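Local coordinates for beta-lactamase (Sphaerobacter thermophilus, PDB 4EWF), which probably hydrolyses the beta-lactam ring of antibiotics to a substituted beta-amino acid, as a member of the class A beta-lactamase family, at residues S52-P57 with S142-K147; V62-D67 with A135-R140. All coordinates share one frame; numbering follows the deposited sequence.

Contact 1 (S52-P57 with S142-K147); sequences STVKIP and SNLSRK
N143, whose carbonyl O lies 3.7 Å from V54 CG2, gives its side-chain ND2 to S145 OG at 2.8 Å. The hydroxyl oxygen stays close to the amide plane of N143, and the N-H...O angle is 147°. The other end of the same amide is also held: OD1 accepts the backbone N of W161. The two bonds fix the amide on the side of the loop turned away from V54.

Apart from the N143 carbonyl, what meets V54 is apolar. V54 CG2 stands 3.9 Å from L144 CB. With CG anti to the backbone N (chi1 173°), the L144 side chain brings CD1 over to V54 CG1 and V54 CG2, each at 4.0 Å, so one leucine methyl serves both branches of the valine. The two side chains cross at about a right angle. They are buried, and the core continues around them: L144 also meets L127, V130 and I122, while V54 also meets Y167 and M148.

V54 sits between S52 and K55 on the short 3-10 turn that leads into helix 55-67. S52 OG and K55 NZ both hydrogen-bond S113 OG, and a sulfate ion, probably from the crystallisation liquor, hydrogen-bonds S52 OG. This arrangement is consistent with the SxxK motif of serine beta-lactamases, whose second inner residue, V54, is packed here against the loop 142-147.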
loop_
_atom_site.group_PDB
_atom_site.type_symbol
_atom_site.label_atom_id
_atom_site.label_comp_id
_atom_site.label_asym_id
_atom_site.label_seq_id
_atom_site.Cartn_x
_atom_site.Cartn_y
_atom_site.Cartn_z
ATOM N N SER A 52 6.404 3.184 2.670
ATOM C CA SER A 52 5.268 2.898 3.540
ATOM C C SER A 52 4.299 1.794 3.091
ATOM O O SER A 52 3.373 1.477 3.829
ATOM C CB SER A 52 4.475 4.186 3.790
ATOM O OG SER A 52 5.233 5.050 4.607
ATOM N N THR A 53 4.481 1.216 1.901
ATOM C CA THR A 53 3.521 0.204 1.455
ATOM C C THR A 53 3.607 -1.021 2.354
ATOM O O THR A 53 2.651 -1.778 2.474
ATOM C CB THR A 53 3.725 -0.232 -0.012
ATOM O OG1 THR A 53 5.006 -0.864 -0.159
ATOM C CG2 THR A 53 3.621 0.960 -0.940
ATOM N N VAL A 54 4.742 -1.187 3.022
ATOM C CA VAL A 54 4.939 -2.343 3.901
ATOM C C VAL A 54 4.022 -2.294 5.136
ATOM O O VAL A 54 3.923 -3.252 5.905
ATOM C CB VAL A 54 6.440 -2.488 4.305
ATOM C CG1 VAL A 54 6.844 -1.405 5.288
ATOM C CG2 VAL A 54 6.730 -3.909 4.839
ATOM N N LYS A 55 3.328 -1.180 5.317
ATOM C CA LYS A 55 2.356 -1.107 6.395
ATOM C C LYS A 55 1.144 -2.007 6.136
ATOM O O LYS A 55 0.359 -2.273 7.045
ATOM C CB LYS A 55 1.966 0.350 6.656
ATOM C CG LYS A 55 3.186 1.157 7.091
ATOM C CD LYS A 55 2.912 2.662 7.229
ATOM C CE LYS A 55 4.219 3.385 7.569
ATOM N NZ LYS A 55 3.992 4.840 7.814
ATOM N N ILE A 56 1.011 -2.509 4.907
ATOM C CA ILE A 56 -0.077 -3.431 4.599
ATOM C C ILE A 56 0.117 -4.771 5.302
ATOM O O ILE A 56 -0.715 -5.178 6.099
ATOM C CB ILE A 56 -0.260 -3.630 3.077
ATOM C CG1 ILE A 56 -0.859 -2.365 2.441
ATOM C CG2 ILE A 56 -1.150 -4.862 2.789
ATOM C CD1 ILE A 56 -0.844 -2.400 0.896
ATOM N N PRO A 57 1.226 -5.469 5.014
ATOM C CA PRO A 57 1.409 -6.731 5.736
ATOM C C PRO A 57 1.524 -6.532 7.249
ATOM O O PRO A 57 1.183 -7.444 7.982
ATOM C CB PRO A 57 2.715 -7.294 5.151
ATOM C CG PRO A 57 3.392 -6.136 4.510
ATOM C CD PRO A 57 2.288 -5.234 4.018
ATOM N N SER A 142 9.745 -9.835 -0.659
ATOM C CA SER A 142 9.427 -8.677 0.158
ATOM C C SER A 142 9.762 -8.931 1.630
ATOM O O SER A 142 9.854 -10.078 2.060
ATOM C CB SER A 142 7.944 -8.335 0.021
ATOM O OG SER A 142 7.629 -8.039 -1.332
ATOM N N ASN A 143 9.900 -7.862 2.414
ATOM C CA ASN A 143 10.257 -8.044 3.821
ATOM C C ASN A 143 9.997 -6.775 4.626
ATOM O O ASN A 143 9.886 -5.677 4.063
ATOM C CB ASN A 143 11.743 -8.407 3.932
ATOM C CG ASN A 143 12.658 -7.236 3.536
ATOM O OD1 ASN A 143 12.703 -6.842 2.370
ATOM N ND2 ASN A 143 13.366 -6.660 4.518
ATOM N N LEU A 144 9.899 -6.943 5.941
ATOM C CA LEU A 144 9.986 -5.828 6.872
ATOM C C LEU A 144 11.159 -6.109 7.809
ATOM O O LEU A 144 11.139 -7.073 8.573
ATOM C CB LEU A 144 8.691 -5.688 7.682
ATOM C CG LEU A 144 8.775 -4.637 8.792
ATOM C CD1 LEU A 144 8.908 -3.265 8.169
ATOM C CD2 LEU A 144 7.552 -4.695 9.691
ATOM N N SER A 145 12.198 -5.285 7.732
ATOM C CA SER A 145 13.400 -5.512 8.521
ATOM C C SER A 145 13.842 -4.229 9.209
ATOM O O SER A 145 14.763 -4.238 10.012
ATOM C CB SER A 145 14.527 -6.061 7.632
ATOM O OG SER A 145 14.167 -7.333 7.090
ATOM N N ARG A 146 13.158 -3.124 8.908
ATOM C CA ARG A 146 13.574 -1.791 9.362
ATOM C C ARG A 146 12.368 -0.943 9.800
ATOM O O ARG A 146 11.409 -0.786 9.031
ATOM C CB ARG A 146 14.340 -1.102 8.220
ATOM C CG ARG A 146 14.733 0.364 8.416
ATOM C CD ARG A 146 15.447 0.870 7.153
ATOM N NE ARG A 146 15.414 2.323 6.981
ATOM C CZ ARG A 146 16.407 3.134 7.323
ATOM N NH1 ARG A 146 17.511 2.635 7.865
ATOM N NH2 ARG A 146 16.297 4.442 7.126
ATOM N N LYS A 147 12.406 -0.407 11.025
ATOM C CA LYS A 147 11.342 0.476 11.507
ATOM C C LYS A 147 11.303 1.728 10.648
ATOM O O LYS A 147 12.226 1.989 9.863
ATOM C CB LYS A 147 11.598 0.887 12.967
ATOM C CG LYS A 147 11.134 -0.131 14.014
ATOM C CD LYS A 147 11.287 0.441 15.421
ATOM C CE LYS A 147 10.611 -0.412 16.484
ATOM N NZ LYS A 147 10.989 0.059 17.866
#

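Contact 2 (V62-D67 with A135-R140); sequences VYRAVD and ASLGMR
R64 and S136 form the polar centre of this contact. Two nitrogens of one guanidinium converge end-on on a single hydroxyl oxygen. R64 NH1 donates to S136 OG at 3.0 Å, and R64 NH2 donates to S136 OG at 3.1 Å. The N-H...O angles, 148° and 145°, are both bent, as expected when one acceptor is shared. The oxygen lies nearly in the guanidinium plane, at its edge. S136 OG also bonds the carbonyl O of V133, one turn back in its own helix. Three hydrogen bonds, two from R64 and one to V133 O, therefore hold this hydroxyl. The arginine is held at a further point, because NE donates to the carbonyl O of A179. Together these bonds restrict rotation of the guanidinium.

R64 spans the distance between the backbones with a chain extended from CG to NE. On S136, OG sits between the backbone N and the carbonyl carbon, a rotamer that turns it both to R64 and back to V133 O.

The rest is looser. The methyl CD2 of L137 lies 3.8 Å from R64 NH2, near the guanidinium plane, without a bond. The two side chains run past each other in opposite directions. S136 is exposed, and R64 and L137 are partly so, which makes this a surface contact.

Just beyond, the helix ends in a Schellman motif. G138 has positive phi (75°), and its N bonds A135 O at 3.0 Å.

The R64-S136 pair joins the C-terminal part of helix 55-67 to the end of helix 127-136. L137 touches A173, and M139, a selenomethionine, packs on Y167 and A170; all three partners belong to helix 164-175. Next to R64 in helix 55-67, Y63 packs on helix 182-192 and on V106 of helix 102-111.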
loop_
_atom_site.group_PDB
_atom_site.type_symbol
_atom_site.label_atom_id
_atom_site.label_comp_id
_atom_site.label_asym_id
_atom_site.label_seq_id
_atom_site.Cartn_x
_atom_site.Cartn_y
_atom_site.Cartn_z
ATOM N N VAL A 62 -1.274 -7.580 12.555
ATOM C CA VAL A 62 -2.084 -7.105 13.670
ATOM C C VAL A 62 -3.448 -7.804 13.734
ATOM O O VAL A 62 -3.831 -8.346 14.775
ATOM C CB VAL A 62 -2.273 -5.576 13.611
ATOM C CG1 VAL A 62 -3.275 -5.129 14.653
ATOM C CG2 VAL A 62 -0.931 -4.876 13.800
ATOM N N TYR A 63 -4.183 -7.816 12.626
ATOM C CA TYR A 63 -5.501 -8.451 12.645
ATOM C C TYR A 63 -5.443 -9.961 12.886
ATOM O O TYR A 63 -6.361 -10.528 13.485
ATOM C CB TYR A 63 -6.326 -8.112 11.394
ATOM C CG TYR A 63 -6.900 -6.710 11.450
ATOM C CD1 TYR A 63 -8.210 -6.493 11.875
ATOM C CD2 TYR A 63 -6.124 -5.605 11.126
ATOM C CE1 TYR A 63 -8.741 -5.214 11.948
ATOM C CE2 TYR A 63 -6.642 -4.319 11.200
ATOM C CZ TYR A 63 -7.956 -4.129 11.612
ATOM O OH TYR A 63 -8.473 -2.852 11.694
ATOM N N ARG A 64 -4.369 -10.612 12.439
ATOM C CA ARG A 64 -4.200 -12.041 12.719
ATOM C C ARG A 64 -4.020 -12.267 14.216
ATOM O O ARG A 64 -4.503 -13.256 14.767
ATOM C CB ARG A 64 -3.003 -12.622 11.964
ATOM C CG ARG A 64 -3.207 -12.733 10.469
ATOM C CD ARG A 64 -2.204 -13.688 9.862
ATOM N NE ARG A 64 -2.369 -13.771 8.418
ATOM C CZ ARG A 64 -1.521 -14.396 7.605
ATOM N NH1 ARG A 64 -0.437 -14.989 8.097
ATOM N NH2 ARG A 64 -1.750 -14.419 6.297
ATOM N N ALA A 65 -3.324 -11.336 14.869
ATOM C CA ALA A 65 -3.169 -11.383 16.322
ATOM C C ALA A 65 -4.528 -11.235 17.002
ATOM O O ALA A 65 -4.822 -11.915 17.994
ATOM C CB ALA A 65 -2.212 -10.274 16.792
ATOM N N VAL A 66 -5.350 -10.330 16.475
ATOM C CA VAL A 66 -6.707 -10.144 16.980
ATOM C C VAL A 66 -7.534 -11.410 16.747
ATOM O O VAL A 66 -8.260 -11.840 17.635
ATOM C CB VAL A 66 -7.409 -8.924 16.332
ATOM C CG1 VAL A 66 -8.860 -8.828 16.799
ATOM C CG2 VAL A 66 -6.660 -7.644 16.665
ATOM N N ASP A 67 -7.405 -12.016 15.565
ATOM C CA ASP A 67 -8.111 -13.276 15.285
ATOM C C ASP A 67 -7.720 -14.377 16.276
ATOM O O ASP A 67 -8.568 -15.138 16.733
ATOM C CB ASP A 67 -7.847 -13.770 13.854
ATOM C CG ASP A 67 -8.470 -12.877 12.791
ATOM O OD1 ASP A 67 -9.376 -12.083 13.125
ATOM O OD2 ASP A 67 -8.054 -12.981 11.614
ATOM N N ALA A 135 5.504 -14.273 4.149
ATOM C CA ALA A 135 5.851 -15.588 3.614
ATOM C C ALA A 135 4.594 -16.420 3.360
ATOM O O ALA A 135 4.494 -17.126 2.349
ATOM C CB ALA A 135 6.799 -16.340 4.586
ATOM N N SER A 136 3.647 -16.347 4.292
ATOM C CA SER A 136 2.409 -17.122 4.191
ATOM C C SER A 136 1.568 -16.642 3.008
ATOM O O SER A 136 0.699 -17.362 2.529
ATOM C CB SER A 136 1.581 -17.009 5.475
ATOM O OG SER A 136 0.922 -15.751 5.497
ATOM N N LEU A 137 1.825 -15.432 2.528
ATOM C CA LEU A 137 1.070 -14.915 1.385
ATOM C C LEU A 137 1.771 -15.170 0.051
ATOM O O LEU A 137 1.309 -14.719 -0.997
ATOM C CB LEU A 137 0.781 -13.419 1.550
ATOM C CG LEU A 137 -0.210 -13.080 2.672
ATOM C CD1 LEU A 137 -0.501 -11.591 2.690
ATOM C CD2 LEU A 137 -1.486 -13.888 2.493
ATOM N N GLY A 138 2.889 -15.887 0.098
ATOM C CA GLY A 138 3.648 -16.179 -1.107
ATOM C C GLY A 138 4.432 -14.991 -1.634
ATOM O O GLY A 138 4.826 -14.973 -2.800
HETATM N N MSE A 139 4.666 -13.994 -0.783
HETATM C CA MSE A 139 5.446 -12.818 -1.179
HETATM C C MSE A 139 6.952 -13.076 -1.014
HETATM O O MSE A 139 7.567 -12.644 -0.030
HETATM C CB MSE A 139 5.017 -11.594 -0.354
HETATM C CG MSE A 139 3.543 -11.237 -0.528
HETATM SE SE MSE A 139 2.856 -10.006 0.818
HETATM C CE MSE A 139 3.870 -8.409 0.410
ATOM N N ARG A 140 7.545 -13.754 -1.993
ATOM C CA ARG A 140 8.914 -14.269 -1.869
ATOM C C ARG A 140 10.040 -13.233 -1.859
ATOM O O ARG A 140 11.160 -13.547 -1.449
ATOM C CB ARG A 140 9.201 -15.293 -2.977
ATOM C CG ARG A 140 8.362 -16.553 -2.907
ATOM C CD ARG A 140 8.345 -17.116 -1.499
ATOM N NE ARG A 140 8.161 -18.567 -1.480
ATOM C CZ ARG A 140 9.160 -19.448 -1.475
ATOM N NH1 ARG A 140 10.422 -19.027 -1.490
ATOM N NH2 ARG A 140 8.898 -20.750 -1.455
#

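In the fold
Both contacts use helix 55-67, contact 1 at its start and contact 2 near its end. Their partners lie close together in the chain: 135-140 holds the end of helix 127-136, and the segment 142-147 is in the loop that follows. Contact 2 is thus nested within the loop closed by contact 1, and their centres are 12 Å apart. Contact 1 is buried and mainly apolar across the interface, next to the probable catalytic serine and lysine. Contact 2 lies at the surface and depends on a charged group bound to a hydroxyl. Helix 164-175 borders both: Y167 meets V54 of 52-57 and M139 of the segment 135-140.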